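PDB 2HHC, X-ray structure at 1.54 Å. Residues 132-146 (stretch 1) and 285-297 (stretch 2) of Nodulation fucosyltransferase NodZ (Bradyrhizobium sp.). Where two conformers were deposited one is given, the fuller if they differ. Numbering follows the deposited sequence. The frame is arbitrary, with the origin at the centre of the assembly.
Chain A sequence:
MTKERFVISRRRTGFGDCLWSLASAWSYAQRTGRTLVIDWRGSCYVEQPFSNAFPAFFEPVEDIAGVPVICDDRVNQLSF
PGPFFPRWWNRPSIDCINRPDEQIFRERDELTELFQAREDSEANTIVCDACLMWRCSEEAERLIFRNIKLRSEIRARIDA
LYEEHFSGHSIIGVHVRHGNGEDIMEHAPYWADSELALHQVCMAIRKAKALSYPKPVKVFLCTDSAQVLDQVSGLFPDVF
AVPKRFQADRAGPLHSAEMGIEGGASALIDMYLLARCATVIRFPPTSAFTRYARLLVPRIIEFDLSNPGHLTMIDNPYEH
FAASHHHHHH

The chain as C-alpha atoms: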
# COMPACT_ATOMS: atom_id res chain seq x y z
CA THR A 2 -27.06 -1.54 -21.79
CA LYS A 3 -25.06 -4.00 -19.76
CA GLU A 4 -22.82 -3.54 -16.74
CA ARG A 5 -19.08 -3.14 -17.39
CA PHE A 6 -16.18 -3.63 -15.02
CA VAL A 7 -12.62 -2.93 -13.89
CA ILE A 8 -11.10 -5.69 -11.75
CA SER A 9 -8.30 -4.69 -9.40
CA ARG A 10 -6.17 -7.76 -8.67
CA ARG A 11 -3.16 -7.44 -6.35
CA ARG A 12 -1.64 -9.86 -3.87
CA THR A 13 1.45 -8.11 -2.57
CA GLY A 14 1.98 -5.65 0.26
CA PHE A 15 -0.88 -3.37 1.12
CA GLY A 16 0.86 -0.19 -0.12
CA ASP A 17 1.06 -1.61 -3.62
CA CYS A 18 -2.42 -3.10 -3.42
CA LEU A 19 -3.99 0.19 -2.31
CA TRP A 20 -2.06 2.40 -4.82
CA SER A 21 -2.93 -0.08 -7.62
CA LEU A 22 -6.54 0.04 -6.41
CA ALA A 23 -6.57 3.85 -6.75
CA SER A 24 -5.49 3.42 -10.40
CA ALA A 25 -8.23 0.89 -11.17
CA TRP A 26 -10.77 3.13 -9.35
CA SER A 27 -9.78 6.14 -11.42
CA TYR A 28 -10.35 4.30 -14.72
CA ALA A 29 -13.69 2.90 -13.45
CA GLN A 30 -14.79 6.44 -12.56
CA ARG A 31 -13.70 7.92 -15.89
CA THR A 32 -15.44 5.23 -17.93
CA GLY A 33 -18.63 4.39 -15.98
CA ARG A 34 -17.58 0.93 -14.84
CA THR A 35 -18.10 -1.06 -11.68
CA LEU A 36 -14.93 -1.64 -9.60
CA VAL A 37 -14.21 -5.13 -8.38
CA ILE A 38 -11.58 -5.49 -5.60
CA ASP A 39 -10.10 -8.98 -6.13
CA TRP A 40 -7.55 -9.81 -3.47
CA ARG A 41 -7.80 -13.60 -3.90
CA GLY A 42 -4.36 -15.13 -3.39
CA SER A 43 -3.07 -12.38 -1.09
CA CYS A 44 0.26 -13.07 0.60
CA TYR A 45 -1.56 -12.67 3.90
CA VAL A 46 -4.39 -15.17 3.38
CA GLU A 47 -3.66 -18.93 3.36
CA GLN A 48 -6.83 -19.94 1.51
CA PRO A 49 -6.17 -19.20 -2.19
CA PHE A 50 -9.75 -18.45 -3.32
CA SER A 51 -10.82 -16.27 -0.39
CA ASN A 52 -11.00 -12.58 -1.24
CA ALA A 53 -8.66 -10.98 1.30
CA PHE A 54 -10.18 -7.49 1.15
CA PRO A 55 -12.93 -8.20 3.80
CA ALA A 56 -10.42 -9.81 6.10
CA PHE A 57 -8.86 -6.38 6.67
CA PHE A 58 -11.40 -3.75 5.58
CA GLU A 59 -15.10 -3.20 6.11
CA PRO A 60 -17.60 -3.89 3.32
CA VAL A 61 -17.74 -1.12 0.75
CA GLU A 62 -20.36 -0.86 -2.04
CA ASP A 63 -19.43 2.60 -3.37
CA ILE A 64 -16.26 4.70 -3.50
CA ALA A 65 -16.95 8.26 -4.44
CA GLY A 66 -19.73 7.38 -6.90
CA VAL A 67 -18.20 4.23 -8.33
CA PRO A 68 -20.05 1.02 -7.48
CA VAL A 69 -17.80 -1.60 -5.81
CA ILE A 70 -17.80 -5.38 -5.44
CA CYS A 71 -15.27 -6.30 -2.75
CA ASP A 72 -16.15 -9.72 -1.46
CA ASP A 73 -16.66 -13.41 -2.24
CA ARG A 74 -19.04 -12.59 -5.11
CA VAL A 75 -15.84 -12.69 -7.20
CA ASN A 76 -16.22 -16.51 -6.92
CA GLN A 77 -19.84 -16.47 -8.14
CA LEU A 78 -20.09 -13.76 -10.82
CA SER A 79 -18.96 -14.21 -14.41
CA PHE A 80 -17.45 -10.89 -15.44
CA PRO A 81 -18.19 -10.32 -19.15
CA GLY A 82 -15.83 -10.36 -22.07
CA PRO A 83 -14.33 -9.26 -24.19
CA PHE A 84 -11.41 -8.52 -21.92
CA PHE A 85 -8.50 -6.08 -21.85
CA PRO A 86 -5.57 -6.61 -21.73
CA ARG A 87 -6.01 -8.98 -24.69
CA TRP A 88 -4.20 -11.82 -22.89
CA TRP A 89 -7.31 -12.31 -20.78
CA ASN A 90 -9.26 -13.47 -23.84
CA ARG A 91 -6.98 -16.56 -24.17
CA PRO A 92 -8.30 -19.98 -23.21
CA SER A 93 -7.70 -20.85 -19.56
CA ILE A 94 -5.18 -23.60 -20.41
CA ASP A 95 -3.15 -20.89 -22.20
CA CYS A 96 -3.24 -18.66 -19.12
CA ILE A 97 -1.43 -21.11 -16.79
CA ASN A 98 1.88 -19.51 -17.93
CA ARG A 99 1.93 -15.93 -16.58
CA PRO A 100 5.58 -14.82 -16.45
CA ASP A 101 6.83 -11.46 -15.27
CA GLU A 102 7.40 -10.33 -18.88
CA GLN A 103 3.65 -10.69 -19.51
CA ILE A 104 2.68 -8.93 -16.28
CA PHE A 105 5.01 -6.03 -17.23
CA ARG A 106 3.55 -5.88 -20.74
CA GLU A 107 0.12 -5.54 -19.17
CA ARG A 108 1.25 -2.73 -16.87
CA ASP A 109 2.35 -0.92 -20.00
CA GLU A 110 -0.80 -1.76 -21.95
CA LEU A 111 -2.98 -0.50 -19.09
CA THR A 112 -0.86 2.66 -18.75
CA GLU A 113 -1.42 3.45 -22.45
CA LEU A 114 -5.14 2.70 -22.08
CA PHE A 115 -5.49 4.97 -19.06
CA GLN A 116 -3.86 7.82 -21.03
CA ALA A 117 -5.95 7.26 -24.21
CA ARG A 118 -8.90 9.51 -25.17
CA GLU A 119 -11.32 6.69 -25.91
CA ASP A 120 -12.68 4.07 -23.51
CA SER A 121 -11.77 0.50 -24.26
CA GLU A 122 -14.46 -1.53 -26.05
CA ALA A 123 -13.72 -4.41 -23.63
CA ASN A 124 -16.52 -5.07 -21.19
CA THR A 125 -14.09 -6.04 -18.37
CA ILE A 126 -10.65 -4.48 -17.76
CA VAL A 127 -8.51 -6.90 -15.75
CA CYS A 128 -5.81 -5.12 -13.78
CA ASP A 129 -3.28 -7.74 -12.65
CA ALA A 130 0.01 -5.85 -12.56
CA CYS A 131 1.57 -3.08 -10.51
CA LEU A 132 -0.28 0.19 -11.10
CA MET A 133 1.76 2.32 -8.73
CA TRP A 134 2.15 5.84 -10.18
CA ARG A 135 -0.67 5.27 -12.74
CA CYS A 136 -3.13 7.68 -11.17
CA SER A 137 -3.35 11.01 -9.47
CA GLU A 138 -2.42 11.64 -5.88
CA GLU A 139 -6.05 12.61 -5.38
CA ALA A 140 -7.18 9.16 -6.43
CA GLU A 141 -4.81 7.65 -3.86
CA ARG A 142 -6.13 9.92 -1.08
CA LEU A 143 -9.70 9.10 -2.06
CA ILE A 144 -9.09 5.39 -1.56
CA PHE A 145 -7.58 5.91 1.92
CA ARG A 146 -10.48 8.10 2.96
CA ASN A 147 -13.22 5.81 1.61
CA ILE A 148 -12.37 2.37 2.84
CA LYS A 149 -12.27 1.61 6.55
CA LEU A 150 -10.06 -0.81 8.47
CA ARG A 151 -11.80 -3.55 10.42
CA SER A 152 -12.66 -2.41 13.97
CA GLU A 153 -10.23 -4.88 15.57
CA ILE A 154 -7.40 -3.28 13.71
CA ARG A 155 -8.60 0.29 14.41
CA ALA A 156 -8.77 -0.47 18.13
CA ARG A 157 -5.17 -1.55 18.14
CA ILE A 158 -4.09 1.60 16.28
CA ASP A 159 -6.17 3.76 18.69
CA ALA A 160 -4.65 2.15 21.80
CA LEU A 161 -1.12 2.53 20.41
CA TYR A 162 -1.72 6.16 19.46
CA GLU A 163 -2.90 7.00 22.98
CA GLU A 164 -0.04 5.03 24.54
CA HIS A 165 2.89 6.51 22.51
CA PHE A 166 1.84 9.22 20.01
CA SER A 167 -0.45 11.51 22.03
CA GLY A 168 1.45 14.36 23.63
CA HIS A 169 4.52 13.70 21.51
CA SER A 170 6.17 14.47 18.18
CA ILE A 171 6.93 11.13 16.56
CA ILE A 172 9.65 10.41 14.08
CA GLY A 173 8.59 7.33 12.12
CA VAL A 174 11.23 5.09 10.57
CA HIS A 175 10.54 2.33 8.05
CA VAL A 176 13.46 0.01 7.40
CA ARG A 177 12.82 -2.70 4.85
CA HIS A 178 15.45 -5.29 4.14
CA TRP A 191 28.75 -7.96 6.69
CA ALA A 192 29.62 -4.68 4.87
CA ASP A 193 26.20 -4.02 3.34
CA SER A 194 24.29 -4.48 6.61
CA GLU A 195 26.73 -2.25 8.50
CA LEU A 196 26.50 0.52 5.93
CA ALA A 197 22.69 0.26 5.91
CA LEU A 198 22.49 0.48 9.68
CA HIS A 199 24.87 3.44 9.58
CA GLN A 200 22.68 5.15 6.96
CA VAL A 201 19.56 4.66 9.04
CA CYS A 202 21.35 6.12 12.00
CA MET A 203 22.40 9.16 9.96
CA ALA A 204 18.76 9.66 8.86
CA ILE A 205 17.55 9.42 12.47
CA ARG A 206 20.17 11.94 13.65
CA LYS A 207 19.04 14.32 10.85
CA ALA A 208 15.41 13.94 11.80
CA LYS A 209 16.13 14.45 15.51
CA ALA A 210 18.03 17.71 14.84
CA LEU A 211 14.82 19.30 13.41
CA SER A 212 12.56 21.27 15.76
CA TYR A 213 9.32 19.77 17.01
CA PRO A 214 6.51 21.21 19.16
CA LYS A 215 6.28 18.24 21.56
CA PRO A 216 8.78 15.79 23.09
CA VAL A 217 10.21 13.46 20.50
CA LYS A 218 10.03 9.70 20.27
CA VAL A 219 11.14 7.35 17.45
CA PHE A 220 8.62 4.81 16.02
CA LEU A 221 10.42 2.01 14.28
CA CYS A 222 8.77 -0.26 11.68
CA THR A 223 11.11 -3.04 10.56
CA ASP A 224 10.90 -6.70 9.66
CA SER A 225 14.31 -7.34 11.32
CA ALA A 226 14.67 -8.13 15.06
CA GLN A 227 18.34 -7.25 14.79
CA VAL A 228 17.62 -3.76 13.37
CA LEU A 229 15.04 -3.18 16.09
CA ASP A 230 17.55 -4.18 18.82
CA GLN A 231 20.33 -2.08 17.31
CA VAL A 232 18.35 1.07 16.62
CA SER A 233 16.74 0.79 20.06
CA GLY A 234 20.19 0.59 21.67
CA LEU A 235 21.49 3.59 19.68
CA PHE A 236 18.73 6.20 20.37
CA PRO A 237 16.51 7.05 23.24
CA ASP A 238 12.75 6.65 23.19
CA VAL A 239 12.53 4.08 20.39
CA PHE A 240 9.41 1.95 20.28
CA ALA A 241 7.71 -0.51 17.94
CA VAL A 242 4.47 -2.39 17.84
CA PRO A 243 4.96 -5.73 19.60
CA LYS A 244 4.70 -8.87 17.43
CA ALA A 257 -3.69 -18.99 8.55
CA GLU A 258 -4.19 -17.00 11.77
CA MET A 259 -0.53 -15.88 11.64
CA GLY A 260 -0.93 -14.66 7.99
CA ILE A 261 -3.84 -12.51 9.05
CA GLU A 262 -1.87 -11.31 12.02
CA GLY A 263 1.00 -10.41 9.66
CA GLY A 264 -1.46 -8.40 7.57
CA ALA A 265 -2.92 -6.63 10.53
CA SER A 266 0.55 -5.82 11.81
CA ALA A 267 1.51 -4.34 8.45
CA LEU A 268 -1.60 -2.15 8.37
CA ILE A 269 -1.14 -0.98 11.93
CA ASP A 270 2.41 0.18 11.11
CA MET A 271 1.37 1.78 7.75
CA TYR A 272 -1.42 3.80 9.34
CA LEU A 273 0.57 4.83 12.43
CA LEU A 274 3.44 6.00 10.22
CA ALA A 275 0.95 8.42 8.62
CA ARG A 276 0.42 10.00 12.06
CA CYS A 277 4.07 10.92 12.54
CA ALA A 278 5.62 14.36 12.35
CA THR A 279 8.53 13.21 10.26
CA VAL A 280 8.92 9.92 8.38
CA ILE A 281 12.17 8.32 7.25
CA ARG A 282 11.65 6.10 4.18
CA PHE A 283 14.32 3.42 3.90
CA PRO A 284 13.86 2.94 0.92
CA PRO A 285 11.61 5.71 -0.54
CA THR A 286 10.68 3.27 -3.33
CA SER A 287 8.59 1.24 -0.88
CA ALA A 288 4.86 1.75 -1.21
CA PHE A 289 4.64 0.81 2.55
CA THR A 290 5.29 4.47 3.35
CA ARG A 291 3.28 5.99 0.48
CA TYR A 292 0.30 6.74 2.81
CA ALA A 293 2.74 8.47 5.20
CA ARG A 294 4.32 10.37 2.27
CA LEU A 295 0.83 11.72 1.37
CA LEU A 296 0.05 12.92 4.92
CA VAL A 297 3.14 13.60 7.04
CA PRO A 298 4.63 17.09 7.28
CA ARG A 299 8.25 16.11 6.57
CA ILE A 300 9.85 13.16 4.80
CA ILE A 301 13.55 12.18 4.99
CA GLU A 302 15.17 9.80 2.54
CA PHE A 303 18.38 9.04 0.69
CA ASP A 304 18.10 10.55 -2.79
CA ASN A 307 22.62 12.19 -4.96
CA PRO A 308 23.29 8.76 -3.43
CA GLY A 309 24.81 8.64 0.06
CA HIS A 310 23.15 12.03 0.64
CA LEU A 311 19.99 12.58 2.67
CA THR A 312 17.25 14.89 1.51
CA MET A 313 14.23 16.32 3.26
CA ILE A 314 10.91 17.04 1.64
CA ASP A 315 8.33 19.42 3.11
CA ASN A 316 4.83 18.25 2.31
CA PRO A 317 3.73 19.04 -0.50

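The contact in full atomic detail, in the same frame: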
# COMPACT_ATOMS: atom_id res chain seq x y z
N LEU A 132 0.23 -1.06 -10.56
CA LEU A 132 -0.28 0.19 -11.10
C LEU A 132 0.10 1.37 -10.20
O LEU A 132 -0.53 2.45 -10.26
CB LEU A 132 -1.78 0.12 -11.40
CG LEU A 132 -2.15 -0.86 -12.53
CD1 LEU A 132 -3.62 -0.82 -12.76
CD2 LEU A 132 -1.45 -0.51 -13.86
N MET A 133 1.15 1.20 -9.41
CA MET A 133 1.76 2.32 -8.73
C MET A 133 2.12 3.36 -9.73
O MET A 133 2.63 3.05 -10.78
CB MET A 133 2.99 1.88 -7.88
CG MET A 133 2.59 1.04 -6.72
SD MET A 133 3.97 0.13 -5.95
CE MET A 133 5.14 1.39 -5.64
N TRP A 134 1.85 4.63 -9.38
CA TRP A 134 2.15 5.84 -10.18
C TRP A 134 1.21 6.02 -11.39
O TRP A 134 1.45 6.92 -12.21
CB TRP A 134 3.60 5.90 -10.66
CG TRP A 134 4.62 5.77 -9.61
CD1 TRP A 134 5.33 4.66 -9.31
CD2 TRP A 134 5.02 6.76 -8.69
NE1 TRP A 134 6.16 4.90 -8.26
CE2 TRP A 134 6.02 6.19 -7.87
CE3 TRP A 134 4.67 8.09 -8.49
CZ2 TRP A 134 6.67 6.91 -6.85
CZ3 TRP A 134 5.31 8.82 -7.47
CH2 TRP A 134 6.29 8.21 -6.66
N ARG A 135 0.18 5.19 -11.52
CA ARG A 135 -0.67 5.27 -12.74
C ARG A 135 -2.02 5.91 -12.42
O ARG A 135 -3.08 5.54 -12.96
CB ARG A 135 -0.82 3.88 -13.37
CG ARG A 135 0.50 3.17 -13.72
CD ARG A 135 1.38 3.95 -14.57
NE ARG A 135 2.45 3.18 -15.23
CZ ARG A 135 3.66 2.92 -14.71
NH1 ARG A 135 4.02 3.30 -13.50
NH2 ARG A 135 4.55 2.26 -15.45
N CYS A 136 -1.97 6.89 -11.54
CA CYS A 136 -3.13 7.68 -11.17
C CYS A 136 -2.68 8.93 -10.44
O CYS A 136 -1.51 9.14 -10.15
CB CYS A 136 -4.05 6.90 -10.24
SG CYS A 136 -3.32 6.49 -8.63
N SER A 137 -3.64 9.84 -10.21
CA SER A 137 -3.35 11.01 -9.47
C SER A 137 -3.21 10.77 -7.98
O SER A 137 -3.73 9.79 -7.44
CB SER A 137 -4.42 12.07 -9.63
OG SER A 137 -5.62 11.55 -9.06
N GLU A 138 -2.52 11.69 -7.33
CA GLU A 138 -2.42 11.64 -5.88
C GLU A 138 -3.81 11.75 -5.24
O GLU A 138 -4.08 11.17 -4.20
CB GLU A 138 -1.51 12.75 -5.42
CG GLU A 138 -1.27 12.94 -4.00
CD GLU A 138 -0.84 14.38 -3.74
OE1 GLU A 138 0.09 14.85 -4.46
OE2 GLU A 138 -1.44 15.02 -2.86
N GLU A 139 -4.68 12.52 -5.87
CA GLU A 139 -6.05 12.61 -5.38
C GLU A 139 -6.76 11.31 -5.38
O GLU A 139 -7.51 10.98 -4.43
CB GLU A 139 -6.86 13.67 -6.18
CG GLU A 139 -6.51 15.06 -5.86
CD GLU A 139 -5.15 15.53 -6.36
OE1 GLU A 139 -4.74 15.08 -7.47
OE2 GLU A 139 -4.51 16.35 -5.68
N ALA A 140 -6.58 10.48 -6.40
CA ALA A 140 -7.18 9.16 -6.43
C ALA A 140 -6.69 8.30 -5.25
O ALA A 140 -7.44 7.58 -4.61
CB ALA A 140 -6.96 8.46 -7.74
N GLU A 141 -5.40 8.40 -4.96
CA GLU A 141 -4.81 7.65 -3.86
C GLU A 141 -5.45 8.09 -2.55
O GLU A 141 -5.80 7.28 -1.68
CB GLU A 141 -3.29 7.88 -3.79
CG GLU A 141 -2.50 7.28 -4.93
CD GLU A 141 -1.07 7.71 -4.79
OE1 GLU A 141 -0.39 7.14 -3.86
OE2 GLU A 141 -0.60 8.67 -5.45
N ARG A 142 -5.57 9.40 -2.34
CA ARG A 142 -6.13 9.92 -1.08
C ARG A 142 -7.58 9.50 -0.96
O ARG A 142 -8.11 9.21 0.16
CB ARG A 142 -6.01 11.46 -1.04
CG ARG A 142 -4.59 11.91 -0.97
CD ARG A 142 -4.54 13.47 -1.07
NE ARG A 142 -3.18 13.98 -1.05
CZ ARG A 142 -2.48 14.09 0.04
NH1 ARG A 142 -3.04 13.80 1.20
NH2 ARG A 142 -1.25 14.56 -0.04
N LEU A 143 -8.30 9.52 -2.07
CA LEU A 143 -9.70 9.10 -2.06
C LEU A 143 -9.87 7.67 -1.59
O LEU A 143 -10.73 7.35 -0.81
CB LEU A 143 -10.34 9.43 -3.39
CG LEU A 143 -11.84 9.38 -3.23
CD1 LEU A 143 -12.43 10.43 -4.11
CD2 LEU A 143 -12.22 7.95 -3.58
N ILE A 144 -9.00 6.78 -2.01
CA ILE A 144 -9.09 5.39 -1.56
C ILE A 144 -8.87 5.33 -0.06
O ILE A 144 -9.64 4.68 0.66
CB ILE A 144 -8.05 4.51 -2.28
CG1 ILE A 144 -8.46 4.31 -3.75
CG2 ILE A 144 -7.83 3.21 -1.61
CD1 ILE A 144 -9.77 3.68 -4.01
N PHE A 145 -7.82 5.96 0.45
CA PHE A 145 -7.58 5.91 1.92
C PHE A 145 -8.70 6.46 2.75
O PHE A 145 -8.94 6.05 3.88
CB PHE A 145 -6.22 6.51 2.27
CG PHE A 145 -5.07 5.59 2.00
CD1 PHE A 145 -4.78 4.53 2.85
CD2 PHE A 145 -4.27 5.80 0.95
CE1 PHE A 145 -3.73 3.71 2.62
CE2 PHE A 145 -3.21 4.92 0.71
CZ PHE A 145 -2.99 3.89 1.56
N ARG A 146 -9.38 7.47 2.23
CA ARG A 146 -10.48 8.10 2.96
C ARG A 146 -11.78 7.31 2.89
O ARG A 146 -12.64 7.59 3.71
CB ARG A 146 -10.71 9.54 2.46
CG ARG A 146 -9.61 10.51 2.81
CD ARG A 146 -9.90 11.94 2.29
NE ARG A 146 -11.09 12.42 2.88
CZ ARG A 146 -11.14 12.97 4.07
NH1 ARG A 146 -9.99 13.18 4.73
NH2 ARG A 146 -12.28 13.36 4.56
N PRO A 285 12.79 4.93 -0.10
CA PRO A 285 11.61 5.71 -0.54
C PRO A 285 10.86 5.12 -1.72
O PRO A 285 9.77 5.62 -2.07
CB PRO A 285 12.22 7.08 -0.93
CG PRO A 285 13.58 6.72 -1.37
CD PRO A 285 14.03 5.66 -0.37
N THR A 286 11.38 4.06 -2.33
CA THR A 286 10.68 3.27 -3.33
C THR A 286 9.62 2.28 -2.78
O THR A 286 8.91 1.65 -3.56
CB THR A 286 11.68 2.45 -4.16
OG1 THR A 286 12.55 1.73 -3.27
CG2 THR A 286 12.54 3.35 -5.02
N SER A 287 9.55 2.12 -1.46
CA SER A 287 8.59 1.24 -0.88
C SER A 287 7.24 1.91 -0.84
O SER A 287 7.09 2.96 -0.22
CB SER A 287 9.01 0.87 0.52
OG SER A 287 8.04 0.00 1.11
N ALA A 288 6.23 1.23 -1.34
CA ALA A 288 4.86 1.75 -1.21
C ALA A 288 4.35 1.62 0.23
O ALA A 288 3.28 2.16 0.60
CB ALA A 288 3.94 1.04 -2.14
N PHE A 289 5.03 0.89 1.12
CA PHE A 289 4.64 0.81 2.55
C PHE A 289 4.45 2.20 3.18
O PHE A 289 3.50 2.40 3.95
CB PHE A 289 5.68 -0.06 3.34
CG PHE A 289 5.26 -0.51 4.72
CD1 PHE A 289 5.55 0.18 5.81
CD2 PHE A 289 4.72 -1.77 4.89
CE1 PHE A 289 5.19 -0.24 7.08
CE2 PHE A 289 4.41 -2.24 6.18
CZ PHE A 289 4.67 -1.46 7.26
N THR A 290 5.33 3.13 2.84
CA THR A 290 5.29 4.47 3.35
C THR A 290 4.66 5.47 2.42
O THR A 290 4.78 6.67 2.62
CB THR A 290 6.71 4.91 3.63
OG1 THR A 290 7.59 4.56 2.55
CG2 THR A 290 7.22 4.25 4.99
N ARG A 291 3.96 5.03 1.39
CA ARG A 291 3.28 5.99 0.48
C ARG A 291 2.19 6.74 1.25
O ARG A 291 2.08 7.95 1.06
CB ARG A 291 2.71 5.28 -0.76
CG ARG A 291 2.04 6.20 -1.73
CD ARG A 291 2.87 7.33 -2.21
NE ARG A 291 2.17 8.09 -3.25
CZ ARG A 291 2.66 9.10 -3.95
NH1 ARG A 291 3.93 9.50 -3.76
NH2 ARG A 291 1.91 9.75 -4.80
N TYR A 292 1.37 6.06 2.04
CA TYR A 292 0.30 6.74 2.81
C TYR A 292 0.95 7.81 3.69
O TYR A 292 0.55 8.98 3.64
CB TYR A 292 -0.47 5.73 3.62
CG TYR A 292 -1.68 6.27 4.32
CD1 TYR A 292 -2.45 7.23 3.74
CD2 TYR A 292 -2.01 5.81 5.57
CE1 TYR A 292 -3.61 7.69 4.37
CE2 TYR A 292 -3.14 6.26 6.19
CZ TYR A 292 -3.93 7.19 5.57
OH TYR A 292 -5.08 7.65 6.27
N ALA A 293 2.00 7.46 4.39
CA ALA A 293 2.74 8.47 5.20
C ALA A 293 3.28 9.63 4.34
O ALA A 293 3.15 10.82 4.70
CB ALA A 293 3.83 7.81 5.95
N ARG A 294 3.86 9.35 3.18
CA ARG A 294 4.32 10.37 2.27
C ARG A 294 3.20 11.36 1.91
O ARG A 294 3.43 12.56 1.79
CB ARG A 294 4.92 9.74 1.01
CG ARG A 294 5.26 10.70 -0.12
CD ARG A 294 6.31 11.74 0.27
NE ARG A 294 6.59 12.72 -0.79
CZ ARG A 294 5.83 13.80 -1.06
NH1 ARG A 294 4.74 14.04 -0.36
NH2 ARG A 294 6.19 14.64 -2.02
N LEU A 295 1.99 10.85 1.68
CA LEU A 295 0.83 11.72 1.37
C LEU A 295 0.43 12.64 2.52
O LEU A 295 -0.08 13.78 2.26
CB LEU A 295 -0.36 10.84 0.99
CG LEU A 295 -0.18 10.12 -0.36
CD1 LEU A 295 -1.34 9.09 -0.50
CD2 LEU A 295 0.03 11.00 -1.55
N LEU A 296 0.59 12.19 3.75
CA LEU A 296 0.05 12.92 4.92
C LEU A 296 1.02 13.64 5.85
O LEU A 296 0.64 14.64 6.47
CB LEU A 296 -0.85 12.02 5.75
CG LEU A 296 -2.17 11.51 5.14
CD1 LEU A 296 -2.91 10.61 6.15
CD2 LEU A 296 -3.00 12.67 4.77
N VAL A 297 2.22 13.13 6.00
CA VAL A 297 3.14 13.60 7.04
C VAL A 297 3.82 14.88 6.65
O VAL A 297 4.15 15.08 5.47
CB VAL A 297 4.19 12.51 7.31
CG1 VAL A 297 5.36 12.95 8.16
CG2 VAL A 297 3.51 11.26 7.90
O HOH W 1 2.10 13.11 -5.68

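Helix 138-146 and helix 291-296 cross steeply, at 108° between their N-to-C directions. Their axes come no closer than 11.0 Å. Side chains fill that gap, and no backbone-to-backbone bond joins the stretches. CA atoms lie nearest at R142 and L295 (7.6 Å). S137 caps the first helix: its chi1 is p, and OG accepts from A140 N at 3.0 Å.

E141 and R291 form the central salt bridge. Both CA-to-CB bonds point toward the partner stretch. R291 has chi1 t, chi2 p, then two nearly trans torsions, which presents the edge of its guanidinium to the carboxylate. The bonding is two-pronged: R291 NE donates to E141 OE1 at 2.8 Å, and R291 NH2 to E141 OE2 at 2.8 Å. Both bonds are nearly straight. E141 is extended at chi2 (t), so its charge reaches across from a buried position.

R142 starts sideways, but its m, t, t chain carries the guanidinium to the end of the second helix. There R142 NH2 donates to L295 O at 2.7 Å; R142 NH1 adds a weak bond to L295 O at 3.1 Å. E138, one helical turn earlier, steadies this arginine: R142 NE meets E138 OE2 at 2.7 Å in a salt bridge. L295 CB lies over one face of the guanidinium. L295 also packs its CD2 against E138 CG at 3.4 Å. A water accepts weakly from R291 NH2 (3.5 Å) and donates to E138 OE1 (2.9 Å).

F145 (chi1 m) and Y292 (chi1 t) make an offset stack. The F145 and Y292 ring centroids are 4.0 Å apart, and the planes differ by 11°. Y292 CB also sits over the F145 face, 4.1 Å from the ring centroid.

At the loop end, M133 curls at chi3 (p) and places CE 3.7 Å from A288 CB, an apolar contact.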